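Local coordinates for teichoic acid biosynthesis protein F (Staphylococcus epidermidis, PDB 3L7I) that takes part in teichoic acid biosynthesis and is built, in its modelled part, as a GT-B-type transferase of two Rossmann-like domains, at residues S339-T344 / L429-K434; K538-Y543 / I615-I620; V578-M583 / F599-S604. All coordinates share one frame; numbering follows the deposited sequence.

Interaction 1 of 3, residues S339-T344 / L429-K434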
ATOM      1  N   SER A 339     -17.485   1.222   4.949  1.00 56.56           N
ATOM      2  CA  SER A 339     -16.616   1.217   3.772  1.00 56.83           C
ATOM      3  C   SER A 339     -16.940   0.017   2.878  1.00 57.35           C
ATOM      4  O   SER A 339     -16.869   0.099   1.647  1.00 57.43           O
ATOM      5  CB  SER A 339     -15.152   1.222   4.167  1.00 57.40           C
ATOM      6  OG  SER A 339     -14.938   0.297   5.198  1.00 58.01           O
ATOM      7  N   LEU A 340     -17.307  -1.094   3.501  1.00 57.87           N
ATOM      8  CA  LEU A 340     -17.741  -2.234   2.720  1.00 58.54           C
ATOM      9  C   LEU A 340     -18.988  -1.874   1.911  1.00 58.12           C
ATOM     10  O   LEU A 340     -19.072  -2.154   0.716  1.00 58.49           O
ATOM     11  CB  LEU A 340     -18.009  -3.430   3.614  1.00 59.33           C
ATOM     12  CG  LEU A 340     -18.694  -4.572   2.873  1.00 60.16           C
ATOM     13  CD1 LEU A 340     -17.935  -4.942   1.587  1.00 60.72           C
ATOM     14  CD2 LEU A 340     -18.874  -5.785   3.808  1.00 61.19           C
ATOM     15  N   TYR A 341     -19.945  -1.232   2.574  1.00 57.45           N
ATOM     16  CA  TYR A 341     -21.200  -0.846   1.943  1.00 57.12           C
ATOM     17  C   TYR A 341     -20.964   0.135   0.808  1.00 56.74           C
ATOM     18  O   TYR A 341     -21.563   0.003  -0.251  1.00 57.05           O
ATOM     19  CB  TYR A 341     -22.141  -0.250   2.989  1.00 56.50           C
ATOM     20  CG  TYR A 341     -23.102   0.771   2.452  1.00 55.87           C
ATOM     21  CD1 TYR A 341     -24.337   0.392   1.949  1.00 56.19           C
ATOM     22  CD2 TYR A 341     -22.781   2.114   2.463  1.00 55.14           C
ATOM     23  CE1 TYR A 341     -25.221   1.322   1.451  1.00 55.75           C
ATOM     24  CE2 TYR A 341     -23.658   3.060   1.965  1.00 54.71           C
ATOM     25  CZ  TYR A 341     -24.881   2.655   1.462  1.00 55.00           C
ATOM     26  OH  TYR A 341     -25.765   3.585   0.970  1.00 54.70           O
ATOM     27  N   ASP A 342     -20.082   1.108   1.041  1.00 56.47           N
ATOM     28  CA  ASP A 342     -19.730   2.119   0.051  1.00 56.43           C
ATOM     29  C   ASP A 342     -19.112   1.429  -1.172  1.00 57.63           C
ATOM     30  O   ASP A 342     -19.154   1.941  -2.288  1.00 58.55           O
ATOM     31  CB  ASP A 342     -18.760   3.128   0.682  1.00 55.70           C
ATOM     32  CG  ASP A 342     -18.626   4.431  -0.124  1.00 55.49           C
ATOM     33  OD1 ASP A 342     -19.578   4.812  -0.846  1.00 56.11           O
ATOM     34  OD2 ASP A 342     -17.562   5.095  -0.037  1.00 55.61           O
ATOM     35  N   LEU A 343     -18.564   0.239  -0.964  1.00 57.49           N
ATOM     36  CA  LEU A 343     -17.885  -0.465  -2.045  1.00 58.35           C
ATOM     37  C   LEU A 343     -18.813  -1.240  -2.941  1.00 59.01           C
ATOM     38  O   LEU A 343     -18.640  -1.252  -4.156  1.00 59.57           O
ATOM     39  CB  LEU A 343     -16.823  -1.428  -1.500  1.00 58.97           C
ATOM     40  CG  LEU A 343     -15.398  -0.871  -1.491  1.00 59.01           C
ATOM     41  CD1 LEU A 343     -14.425  -1.881  -0.926  1.00 59.76           C
ATOM     42  CD2 LEU A 343     -15.008  -0.461  -2.894  1.00 59.34           C
ATOM     43  N   THR A 344     -19.782  -1.911  -2.339  1.00 59.12           N
ATOM     44  CA  THR A 344     -20.582  -2.868  -3.088  1.00 60.09           C
ATOM     45  C   THR A 344     -21.951  -2.295  -3.393  1.00 59.81           C
ATOM     46  O   THR A 344     -22.836  -3.004  -3.878  1.00 60.65           O
ATOM     47  CB  THR A 344     -20.732  -4.210  -2.330  1.00 60.86           C
ATOM     48  OG1 THR A 344     -21.550  -4.021  -1.165  1.00 60.29           O
ATOM     49  CG2 THR A 344     -19.359  -4.766  -1.920  1.00 61.22           C
ATOM     50  N   LEU A 429     -25.174  11.606   5.233  1.00 52.13           N
ATOM     51  CA  LEU A 429     -24.644  11.715   3.879  1.00 52.38           C
ATOM     52  C   LEU A 429     -23.808  10.497   3.414  1.00 52.60           C
ATOM     53  O   LEU A 429     -23.675  10.263   2.213  1.00 52.86           O
ATOM     54  CB  LEU A 429     -23.861  13.005   3.727  1.00 52.68           C
ATOM     55  CG  LEU A 429     -24.757  14.229   3.748  1.00 52.67           C
ATOM     56  CD1 LEU A 429     -23.915  15.481   3.653  1.00 53.19           C
ATOM     57  CD2 LEU A 429     -25.767  14.174   2.613  1.00 52.69           C
ATOM     58  N   TYR A 430     -23.250   9.716   4.335  1.00 52.64           N
ATOM     59  CA  TYR A 430     -22.539   8.522   3.901  1.00 52.95           C
ATOM     60  C   TYR A 430     -23.497   7.462   3.332  1.00 53.01           C
ATOM     61  O   TYR A 430     -23.055   6.517   2.700  1.00 53.39           O
ATOM     62  CB  TYR A 430     -21.626   7.936   4.996  1.00 53.18           C
ATOM     63  CG  TYR A 430     -22.305   7.756   6.334  1.00 53.04           C
ATOM     64  CD1 TYR A 430     -23.118   6.652   6.578  1.00 53.10           C
ATOM     65  CD2 TYR A 430     -22.138   8.697   7.354  1.00 53.02           C
ATOM     66  CE1 TYR A 430     -23.737   6.486   7.803  1.00 53.11           C
ATOM     67  CE2 TYR A 430     -22.752   8.545   8.578  1.00 53.01           C
ATOM     68  CZ  TYR A 430     -23.560   7.441   8.801  1.00 53.04           C
ATOM     69  OH  TYR A 430     -24.197   7.287  10.022  1.00 53.17           O
ATOM     70  N   LEU A 431     -24.800   7.605   3.550  1.00 52.77           N
ATOM     71  CA  LEU A 431     -25.759   6.741   2.855  1.00 53.04           C
ATOM     72  C   LEU A 431     -25.925   7.206   1.408  1.00 53.26           C
ATOM     73  O   LEU A 431     -25.878   8.407   1.129  1.00 53.09           O
ATOM     74  CB  LEU A 431     -27.096   6.691   3.590  1.00 52.89           C
ATOM     75  CG  LEU A 431     -27.029   5.766   4.801  1.00 53.03           C
ATOM     76  CD1 LEU A 431     -28.347   5.645   5.548  1.00 53.04           C
ATOM     77  CD2 LEU A 431     -26.567   4.408   4.328  1.00 53.64           C
ATOM     78  N   ASN A 432     -26.096   6.267   0.487  1.00 53.82           N
ATOM     79  CA  ASN A 432     -26.107   6.596  -0.942  1.00 54.26           C
ATOM     80  C   ASN A 432     -27.482   6.587  -1.573  1.00 54.64           C
ATOM     81  O   ASN A 432     -28.015   5.516  -1.876  1.00 55.21           O
ATOM     82  CB  ASN A 432     -25.240   5.605  -1.719  1.00 54.88           C
ATOM     83  CG  ASN A 432     -23.770   5.780  -1.444  1.00 54.73           C
ATOM     84  OD1 ASN A 432     -23.260   6.918  -1.370  1.00 54.45           O
ATOM     85  ND2 ASN A 432     -23.066   4.657  -1.284  1.00 55.06           N
ATOM     86  N   LYS A 433     -28.055   7.758  -1.811  1.00 54.49           N
ATOM     87  CA  LYS A 433     -29.381   7.795  -2.423  1.00 54.99           C
ATOM     88  C   LYS A 433     -29.289   7.763  -3.940  1.00 55.89           C
ATOM     89  O   LYS A 433     -29.007   8.783  -4.579  1.00 56.03           O
ATOM     90  CB  LYS A 433     -30.200   8.998  -1.970  1.00 54.60           C
ATOM     91  CG  LYS A 433     -31.666   8.657  -1.938  1.00 54.98           C
ATOM     92  CD  LYS A 433     -32.471   9.621  -2.783  1.00 55.48           C
ATOM     93  CE  LYS A 433     -32.053   9.637  -4.249  1.00 56.33           C
ATOM     94  NZ  LYS A 433     -33.232   9.793  -5.133  1.00 57.32           N
ATOM     95  N   LYS A 434     -29.513   6.589  -4.519  1.00 56.66           N
ATOM     96  CA  LYS A 434     -29.307   6.425  -5.948  1.00 57.68           C
ATOM     97  C   LYS A 434     -30.551   6.827  -6.767  1.00 58.52           C
ATOM     98  O   LYS A 434     -31.663   6.939  -6.207  1.00 58.39           O
ATOM     99  CB  LYS A 434     -28.924   4.987  -6.248  1.00 58.34           C
ATOM    100  CG  LYS A 434     -28.225   4.292  -5.129  1.00 57.67           C
ATOM    101  CD  LYS A 434     -28.176   2.817  -5.464  1.00 58.61           C
ATOM    102  CE  LYS A 434     -27.655   1.993  -4.310  1.00 58.19           C
ATOM    103  NZ  LYS A 434     -28.671   1.644  -3.279  1.00 58.04           N
TER
HETATM  104  O   HOH W   1     -27.945   2.989  -0.890  1.00 45.56           O

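Interaction 2 of 3, residues K538-Y543 / I615-I620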
ATOM      1  N   LYS A 538     -61.603  15.210  36.042  1.00 76.03           N
ATOM      2  CA  LYS A 538     -60.705  16.340  35.877  1.00 73.28           C
ATOM      3  C   LYS A 538     -60.339  16.613  34.410  1.00 72.51           C
ATOM      4  O   LYS A 538     -60.131  15.694  33.620  1.00 73.13           O
ATOM      5  CB  LYS A 538     -59.473  16.145  36.786  1.00 71.42           C
ATOM      6  CG  LYS A 538     -59.618  16.806  38.187  1.00 70.98           C
ATOM      7  CD  LYS A 538     -59.346  15.862  39.400  1.00 71.55           C
ATOM      8  CE  LYS A 538     -58.678  16.570  40.610  1.00 69.88           C
ATOM      9  NZ  LYS A 538     -57.184  16.905  40.371  1.00 67.49           N
ATOM     10  N   LYS A 539     -60.319  17.892  34.055  1.00 71.40           N
ATOM     11  CA  LYS A 539     -59.923  18.322  32.727  1.00 70.61           C
ATOM     12  C   LYS A 539     -58.398  18.419  32.647  1.00 68.21           C
ATOM     13  O   LYS A 539     -57.697  18.281  33.651  1.00 67.19           O
ATOM     14  CB  LYS A 539     -60.587  19.649  32.364  1.00 70.86           C
ATOM     15  CG  LYS A 539     -62.058  19.506  31.941  1.00 73.62           C
ATOM     16  CD  LYS A 539     -62.593  20.750  31.211  1.00 74.05           C
ATOM     17  CE  LYS A 539     -62.845  21.918  32.180  1.00 73.71           C
ATOM     18  NZ  LYS A 539     -62.887  23.251  31.488  1.00 73.52           N
ATOM     19  N   VAL A 540     -57.870  18.655  31.458  1.00 67.50           N
ATOM     20  CA  VAL A 540     -56.456  18.374  31.242  1.00 65.86           C
ATOM     21  C   VAL A 540     -55.666  19.483  30.546  1.00 64.38           C
ATOM     22  O   VAL A 540     -55.889  19.772  29.366  1.00 64.75           O
ATOM     23  CB  VAL A 540     -56.297  17.071  30.445  1.00 66.75           C
ATOM     24  CG1 VAL A 540     -54.855  16.892  29.981  1.00 65.27           C
ATOM     25  CG2 VAL A 540     -56.763  15.902  31.269  1.00 68.20           C
ATOM     26  N   ILE A 541     -54.736  20.088  31.285  1.00 62.90           N
ATOM     27  CA  ILE A 541     -53.808  21.057  30.707  1.00 61.70           C
ATOM     28  C   ILE A 541     -52.501  20.349  30.305  1.00 60.94           C
ATOM     29  O   ILE A 541     -52.000  19.468  31.033  1.00 60.83           O
ATOM     30  CB  ILE A 541     -53.511  22.203  31.713  1.00 60.84           C
ATOM     31  CG1 ILE A 541     -54.763  23.019  31.986  1.00 61.74           C
ATOM     32  CG2 ILE A 541     -52.473  23.143  31.186  1.00 59.90           C
ATOM     33  CD1 ILE A 541     -54.676  23.798  33.271  1.00 61.22           C
ATOM     34  N   MET A 542     -51.971  20.706  29.136  1.00 60.66           N
ATOM     35  CA  MET A 542     -50.639  20.242  28.731  1.00 60.03           C
ATOM     36  C   MET A 542     -49.663  21.393  28.640  1.00 59.16           C
ATOM     37  O   MET A 542     -49.985  22.443  28.099  1.00 59.24           O
ATOM     38  CB  MET A 542     -50.659  19.522  27.390  1.00 60.66           C
ATOM     39  CG  MET A 542     -49.692  18.351  27.369  1.00 60.67           C
ATOM     40  SD  MET A 542     -48.907  18.033  25.782  1.00 60.84           S
ATOM     41  CE  MET A 542     -49.994  18.951  24.713  1.00 61.27           C
ATOM     42  N   TYR A 543     -48.457  21.184  29.144  1.00 58.60           N
ATOM     43  CA  TYR A 543     -47.474  22.257  29.174  1.00 58.08           C
ATOM     44  C   TYR A 543     -46.214  21.802  28.476  1.00 58.12           C
ATOM     45  O   TYR A 543     -45.590  20.841  28.895  1.00 58.19           O
ATOM     46  CB  TYR A 543     -47.172  22.624  30.618  1.00 57.65           C
ATOM     47  CG  TYR A 543     -46.165  23.719  30.782  1.00 57.41           C
ATOM     48  CD1 TYR A 543     -46.122  24.794  29.910  1.00 57.63           C
ATOM     49  CD2 TYR A 543     -45.265  23.693  31.827  1.00 57.21           C
ATOM     50  CE1 TYR A 543     -45.186  25.808  30.071  1.00 57.74           C
ATOM     51  CE2 TYR A 543     -44.345  24.690  31.998  1.00 57.29           C
ATOM     52  CZ  TYR A 543     -44.302  25.747  31.124  1.00 57.60           C
ATOM     53  OH  TYR A 543     -43.359  26.735  31.334  1.00 58.00           O
ATOM     54  N   ILE A 615     -56.144  14.278  24.136  1.00 60.21           N
ATOM     55  CA  ILE A 615     -56.770  14.339  25.442  1.00 60.44           C
ATOM     56  C   ILE A 615     -56.557  15.677  26.177  1.00 59.41           C
ATOM     57  O   ILE A 615     -56.890  15.783  27.352  1.00 59.65           O
ATOM     58  CB  ILE A 615     -56.336  13.155  26.342  1.00 60.90           C
ATOM     59  CG1 ILE A 615     -54.869  13.308  26.748  1.00 59.73           C
ATOM     60  CG2 ILE A 615     -56.640  11.812  25.668  1.00 62.35           C
ATOM     61  CD1 ILE A 615     -54.402  12.299  27.796  1.00 60.33           C
ATOM     62  N   SER A 616     -56.040  16.700  25.500  1.00 58.55           N
ATOM     63  CA  SER A 616     -55.754  17.971  26.178  1.00 57.84           C
ATOM     64  C   SER A 616     -56.800  19.041  25.922  1.00 58.40           C
ATOM     65  O   SER A 616     -57.092  19.358  24.763  1.00 58.70           O
ATOM     66  CB  SER A 616     -54.403  18.530  25.752  1.00 56.81           C
ATOM     67  OG  SER A 616     -53.331  17.737  26.212  1.00 56.45           O
ATOM     68  N   ASP A 617     -57.333  19.614  27.003  1.00 58.80           N
ATOM     69  CA  ASP A 617     -58.324  20.681  26.915  1.00 59.66           C
ATOM     70  C   ASP A 617     -57.711  22.020  26.538  1.00 59.12           C
ATOM     71  O   ASP A 617     -58.405  22.899  26.048  1.00 59.93           O
ATOM     72  CB  ASP A 617     -59.102  20.797  28.218  1.00 60.63           C
ATOM     73  CG  ASP A 617     -59.956  19.570  28.490  1.00 61.74           C
ATOM     74  OD1 ASP A 617     -61.012  19.394  27.816  1.00 63.75           O
ATOM     75  OD2 ASP A 617     -59.566  18.771  29.375  1.00 61.60           O
ATOM     76  N   CYS A 618     -56.414  22.174  26.774  1.00 61.14           N
ATOM     77  CA  CYS A 618     -55.679  23.319  26.260  1.00 61.21           C
ATOM     78  C   CYS A 618     -54.195  23.000  26.237  1.00 59.28           C
ATOM     79  O   CYS A 618     -53.764  22.017  26.839  1.00 58.05           O
ATOM     80  CB  CYS A 618     -55.934  24.577  27.089  1.00 63.75           C
ATOM     81  SG  CYS A 618     -55.317  24.528  28.801  1.00 64.00           S
ATOM     82  N   LEU A 619     -53.428  23.836  25.538  1.00 56.45           N
ATOM     83  CA  LEU A 619     -51.978  23.712  25.425  1.00 55.81           C
ATOM     84  C   LEU A 619     -51.304  24.930  26.050  1.00 56.02           C
ATOM     85  O   LEU A 619     -51.710  26.069  25.804  1.00 56.68           O
ATOM     86  CB  LEU A 619     -51.577  23.632  23.954  1.00 55.82           C
ATOM     87  CG  LEU A 619     -50.387  22.700  23.695  1.00 55.38           C
ATOM     88  CD1 LEU A 619     -49.757  22.937  22.335  1.00 55.70           C
ATOM     89  CD2 LEU A 619     -49.361  22.829  24.795  1.00 55.10           C
ATOM     90  N   ILE A 620     -50.277  24.727  26.863  1.00 55.76           N
ATOM     91  CA  ILE A 620     -49.457  25.868  27.248  1.00 56.23           C
ATOM     92  C   ILE A 620     -48.084  25.628  26.674  1.00 56.02           C
ATOM     93  O   ILE A 620     -47.482  24.564  26.884  1.00 55.63           O
ATOM     94  CB  ILE A 620     -49.345  26.054  28.765  1.00 56.66           C
ATOM     95  CG1 ILE A 620     -50.730  26.085  29.394  1.00 57.07           C
ATOM     96  CG2 ILE A 620     -48.586  27.334  29.095  1.00 57.52           C
ATOM     97  CD1 ILE A 620     -50.679  26.301  30.878  1.00 57.81           C
TER

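Interaction 3 of 3, residues V578-M583 / F599-S604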
ATOM      1  N   VAL A 578     -55.869  18.499  35.775  1.00 62.00           N
ATOM      2  CA  VAL A 578     -54.622  17.809  35.948  1.00 61.47           C
ATOM      3  C   VAL A 578     -53.678  18.384  34.879  1.00 59.91           C
ATOM      4  O   VAL A 578     -54.123  18.730  33.778  1.00 59.24           O
ATOM      5  CB  VAL A 578     -54.859  16.318  35.831  1.00 61.99           C
ATOM      6  CG1 VAL A 578     -54.556  15.833  34.423  1.00 60.87           C
ATOM      7  CG2 VAL A 578     -54.042  15.608  36.852  1.00 62.78           C
ATOM      8  N   ILE A 579     -52.399  18.547  35.185  1.00 59.57           N
ATOM      9  CA  ILE A 579     -51.503  19.157  34.191  1.00 58.39           C
ATOM     10  C   ILE A 579     -50.400  18.215  33.667  1.00 57.92           C
ATOM     11  O   ILE A 579     -49.646  17.627  34.458  1.00 58.55           O
ATOM     12  CB  ILE A 579     -50.895  20.473  34.721  1.00 58.58           C
ATOM     13  CG1 ILE A 579     -50.116  21.180  33.630  1.00 57.64           C
ATOM     14  CG2 ILE A 579     -50.012  20.233  35.943  1.00 59.49           C
ATOM     15  CD1 ILE A 579     -49.482  22.475  34.155  1.00 58.16           C
ATOM     16  N   LEU A 580     -50.320  18.046  32.345  1.00 57.11           N
ATOM     17  CA  LEU A 580     -49.287  17.172  31.766  1.00 56.94           C
ATOM     18  C   LEU A 580     -48.027  17.956  31.428  1.00 56.54           C
ATOM     19  O   LEU A 580     -48.081  18.903  30.633  1.00 55.97           O
ATOM     20  CB  LEU A 580     -49.800  16.459  30.517  1.00 56.70           C
ATOM     21  CG  LEU A 580     -51.151  15.763  30.651  1.00 57.31           C
ATOM     22  CD1 LEU A 580     -51.515  14.959  29.420  1.00 57.43           C
ATOM     23  CD2 LEU A 580     -51.118  14.882  31.880  1.00 58.33           C
ATOM     24  N   LEU A 581     -46.902  17.580  32.033  1.00 57.11           N
ATOM     25  CA  LEU A 581     -45.641  18.273  31.786  1.00 57.11           C
ATOM     26  C   LEU A 581     -44.803  17.530  30.739  1.00 57.12           C
ATOM     27  O   LEU A 581     -44.291  16.427  30.997  1.00 57.87           O
ATOM     28  CB  LEU A 581     -44.835  18.425  33.080  1.00 58.12           C
ATOM     29  CG  LEU A 581     -45.537  19.003  34.304  1.00 58.63           C
ATOM     30  CD1 LEU A 581     -44.603  19.039  35.502  1.00 59.97           C
ATOM     31  CD2 LEU A 581     -46.102  20.398  34.041  1.00 58.17           C
ATOM     32  N   ARG A 582     -44.663  18.132  29.560  1.00 56.57           N
ATOM     33  CA  ARG A 582     -43.835  17.564  28.513  1.00 56.84           C
ATOM     34  C   ARG A 582     -42.544  18.350  28.370  1.00 57.31           C
ATOM     35  O   ARG A 582     -42.493  19.347  27.654  1.00 57.02           O
ATOM     36  CB  ARG A 582     -44.598  17.545  27.190  1.00 56.30           C
ATOM     37  CG  ARG A 582     -43.733  17.134  26.002  1.00 56.82           C
ATOM     38  CD  ARG A 582     -44.456  16.205  25.041  1.00 56.96           C
ATOM     39  NE  ARG A 582     -44.153  14.825  25.363  1.00 57.84           N
ATOM     40  CZ  ARG A 582     -43.650  13.950  24.502  1.00 58.82           C
ATOM     41  NH1 ARG A 582     -43.430  14.292  23.235  1.00 59.00           N
ATOM     42  NH2 ARG A 582     -43.398  12.713  24.907  1.00 59.86           N
ATOM     43  N   MET A 583     -41.495  17.883  29.027  1.00 58.32           N
ATOM     44  CA  MET A 583     -40.230  18.607  29.090  1.00 59.17           C
ATOM     45  C   MET A 583     -39.115  17.934  28.305  1.00 60.44           C
ATOM     46  O   MET A 583     -39.206  16.758  27.990  1.00 62.28           O
ATOM     47  CB  MET A 583     -39.786  18.682  30.547  1.00 60.06           C
ATOM     48  CG  MET A 583     -40.949  18.724  31.513  1.00 59.49           C
ATOM     49  SD  MET A 583     -41.643  20.374  31.463  1.00 58.76           S
ATOM     50  CE  MET A 583     -40.405  21.233  32.441  1.00 60.31           C
ATOM     51  N   PHE A 599     -51.802  15.341  40.303  1.00 65.89           N
ATOM     52  CA  PHE A 599     -52.035  16.689  39.809  1.00 64.78           C
ATOM     53  C   PHE A 599     -51.177  16.995  38.602  1.00 62.98           C
ATOM     54  O   PHE A 599     -51.699  17.282  37.539  1.00 61.86           O
ATOM     55  CB  PHE A 599     -51.838  17.763  40.884  1.00 65.84           C
ATOM     56  CG  PHE A 599     -51.882  19.158  40.322  1.00 64.89           C
ATOM     57  CD1 PHE A 599     -52.957  19.561  39.544  1.00 64.26           C
ATOM     58  CD2 PHE A 599     -50.837  20.037  40.520  1.00 64.85           C
ATOM     59  CE1 PHE A 599     -52.996  20.814  39.002  1.00 63.63           C
ATOM     60  CE2 PHE A 599     -50.873  21.286  39.978  1.00 64.23           C
ATOM     61  CZ  PHE A 599     -51.955  21.682  39.220  1.00 63.62           C
ATOM     62  N   ALA A 600     -49.860  16.950  38.786  1.00 62.97           N
ATOM     63  CA  ALA A 600     -48.908  17.158  37.696  1.00 61.63           C
ATOM     64  C   ALA A 600     -48.190  15.855  37.357  1.00 61.77           C
ATOM     65  O   ALA A 600     -47.432  15.319  38.166  1.00 62.97           O
ATOM     66  CB  ALA A 600     -47.910  18.250  38.052  1.00 61.78           C
ATOM     67  N   ILE A 601     -48.454  15.348  36.159  1.00 60.84           N
ATOM     68  CA  ILE A 601     -47.917  14.066  35.718  1.00 61.21           C
ATOM     69  C   ILE A 601     -46.799  14.318  34.724  1.00 60.40           C
ATOM     70  O   ILE A 601     -46.965  15.118  33.802  1.00 59.23           O
ATOM     71  CB  ILE A 601     -48.981  13.254  34.945  1.00 61.09           C
ATOM     72  CG1 ILE A 601     -50.405  13.577  35.435  1.00 61.39           C
ATOM     73  CG2 ILE A 601     -48.644  11.784  34.957  1.00 62.28           C
ATOM     74  CD1 ILE A 601     -50.639  13.349  36.904  1.00 62.91           C
ATOM     75  N   ASP A 602     -45.673  13.637  34.878  1.00 61.26           N
ATOM     76  CA  ASP A 602     -44.587  13.815  33.921  1.00 60.84           C
ATOM     77  C   ASP A 602     -44.843  12.943  32.724  1.00 60.61           C
ATOM     78  O   ASP A 602     -45.026  11.731  32.852  1.00 61.63           O
ATOM     79  CB  ASP A 602     -43.239  13.464  34.524  1.00 62.20           C
ATOM     80  CG  ASP A 602     -42.100  13.833  33.613  1.00 62.01           C
ATOM     81  OD1 ASP A 602     -42.362  13.994  32.411  1.00 60.99           O
ATOM     82  OD2 ASP A 602     -40.954  13.978  34.087  1.00 63.10           O
ATOM     83  N   VAL A 603     -44.859  13.553  31.552  1.00 59.53           N
ATOM     84  CA  VAL A 603     -45.290  12.839  30.374  1.00 59.43           C
ATOM     85  C   VAL A 603     -44.250  12.969  29.255  1.00 59.41           C
ATOM     86  O   VAL A 603     -44.562  12.828  28.068  1.00 59.16           O
ATOM     87  CB  VAL A 603     -46.667  13.358  29.960  1.00 58.49           C
ATOM     88  CG1 VAL A 603     -46.554  14.686  29.227  1.00 57.39           C
ATOM     89  CG2 VAL A 603     -47.401  12.340  29.135  1.00 58.96           C
ATOM     90  N   SER A 604     -42.999  13.202  29.662  1.00 60.00           N
ATOM     91  CA  SER A 604     -41.904  13.566  28.757  1.00 60.20           C
ATOM     92  C   SER A 604     -41.404  12.392  27.947  1.00 61.38           C
ATOM     93  O   SER A 604     -40.832  12.571  26.878  1.00 61.59           O
ATOM     94  CB  SER A 604     -40.723  14.123  29.546  1.00 60.91           C
ATOM     95  OG  SER A 604     -41.118  15.190  30.381  1.00 60.20           O
TER

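Interaction 1 of 3, residues S339-T344 / L429-K434
Y341, on helix 336-344, reaches across to the loop after strand 418-423 and meets the backbone there with its hydroxyl. Its CG stands anti to the backbone N (chi1 151°), so the ring is carried away from the helix and its phenol end arrives at L431 and N432. The backbone N of N432 approaches at the edge of the ring, in its plane, and donates to Y341 OH over 2.7 Å, at 156° at the hydrogen. Y430 O lies at the ring edge, near its plane, 3.6 Å from Y341 CE2.

The isobutyl group of L431 crosses the tyrosine at about a right angle, and its CD2 lies 3.8 Å from Y341 CZ. N432 holds CG anti to its own carbonyl carbon (chi1 -70°), which sends the carboxamide back along the tyrosine in the opposite direction. Amide and ring planes are almost parallel, and N432 ND2 comes within 3.7 Å of Y341 CE2. N432 ND2 also passes D342 OD1 at 3.5 Å without bonding it; its hydrogen bond goes to D345 OD2, which follows T344 in the chain.

A water completes the grip on the phenol. It sits 2.9 Å from Y341 OH, probably donates to N432 O and accepts from K434 NZ at 2.8 Å. Because K434 NZ also forms a salt bridge with D345 OD1, both oxygens of that carboxylate link D345 to the loop. Y412 of helix 409-417 meets the Y341 ring with the planes oblique to each other. The contact thus fastens a helix that precedes strand 354-358 onto the connection between strands 418-423 and 438-441, within the first of the two Rossmann-like domains in the modelled part, consistent with a GT-B fold.

Interaction 2 of 3, residues K538-Y543 / I615-I620
S616 O is the best-held polar atom, gripped by two hydrogen bonds, from Y630 OH and R635 NH1 beyond the two segments. Within the strand pairing, M542 O takes one hydrogen bond and one weaker contact: I620 N donates to it over 2.6 Å, nearly along the C=O axis, and L619 CA-H lies 3.6 Å away from it. On the same edge M542 N donates to C618 O at 3.2 Å from above the carbonyl plane. These bonds join strands 539-543 and 618-621 in parallel.

Where strand 618-621 is only beginning, D617 takes over the pairing with V540. D617 N donates to V540 O at 2.8 Å, in the carbonyl plane, and the carboxylate curls back (chi1 -66°, CG anti to the carbonyl carbon) so that D617 OD2 receives V540 N at 2.7 Å on its anti lone pair.

On the face with I541 and Y543, C618 SG lies 3.6 Å from I541 CG1, and I620 spans two neighbours, CD1 against I541 CG2 and CG2 against Y543 CD1. On the other face M542 and L619 lie side by side, pointing the same way, with S616 OG bonded to L612 O of the preceding helix. Chemically, the polar backbone atoms of V540 and M542 find partners in a largely buried sheet, and the D617 carboxylate is probably charged, stabilised by the amide it accepts and by K539 NZ, 5.6 Å from D617 OD1 and not in contact.

Interaction 3 of 3, residues V578-M583 / F599-S604
The F599 ring has I579 CG2 over one face, 4.3 Å from the ring centroid and displaced toward the rim, a CH-pi contact only 18° from the normal; Y570, of helix 566-573, also stacks with the ring. F599 CG is anti to its backbone N, and I579 places CG2 in the crowded position between backbone N and carbonyl carbon, so that this methyl serves both F599 and A600 CB, which it meets at 3.6 Å. The second flat group, the R582 guanidinium, has V603 O in plane at its edge. R582 NE and R582 NH2 both donate weakly to V603 O, each at 3.4 Å, and the arginine chain is bent at chi2 and chi3 to bring them there; NH2 has a further weak bond to Y606 O.

Between these ends the two strands run parallel. I579 N donates to F599 O and I601 N to I579 O; L581 N then meets I601 O almost straight, at 174°, and V603 N reaches L581 O from above its carbonyl plane. L580 and I601 lie side by side, pointing the same way, with L580 CD2 3.9 Å from I601 CG1, while V603 CG1 covers L580 CB.

At the end of the strand, D602 OD1 accepts S604 N at 2.9 Å, closing an Asx turn, and takes S604 OG at 2.7 Å on the syn lone pair. With its proton given to the aspartate, S604 OG receives M583 N at 3.0 Å from the other segment. D602 OD2 bonds S588 OG of the intervening helix. The outcome is a chain of hydrogen bonds, M583 N to S604 OG to D602 OD1, in which the carboxylate probably strengthens S604 OG as an acceptor, set against an apolar opposite end where F599 packs on I579.

From the N terminus, interaction 1 comes first: helix 336-344 meets a loop 85 residues on, closing a long loop that contains the first four strands (354-358 to 418-423) of the first modelled sheet. It closes before the others open. Interaction 2 then joins strand 539-543 to strand 618-621, and nested inside that loop is interaction 3, which pairs the two strands of the beta-alpha-beta unit 577-581, 585-588, 600-602. Strands 539-543 and 577-581 are neighbours, so interactions 2 and 3 touch, I541 O and Y543 N probably pairing with L580. Together they span four adjacent strands, 600-602, 577-581, 539-543 and 618-621. Interaction 1 lies on the opposite side of the chain's centre, with nearest atoms about 24 Å from interaction 3.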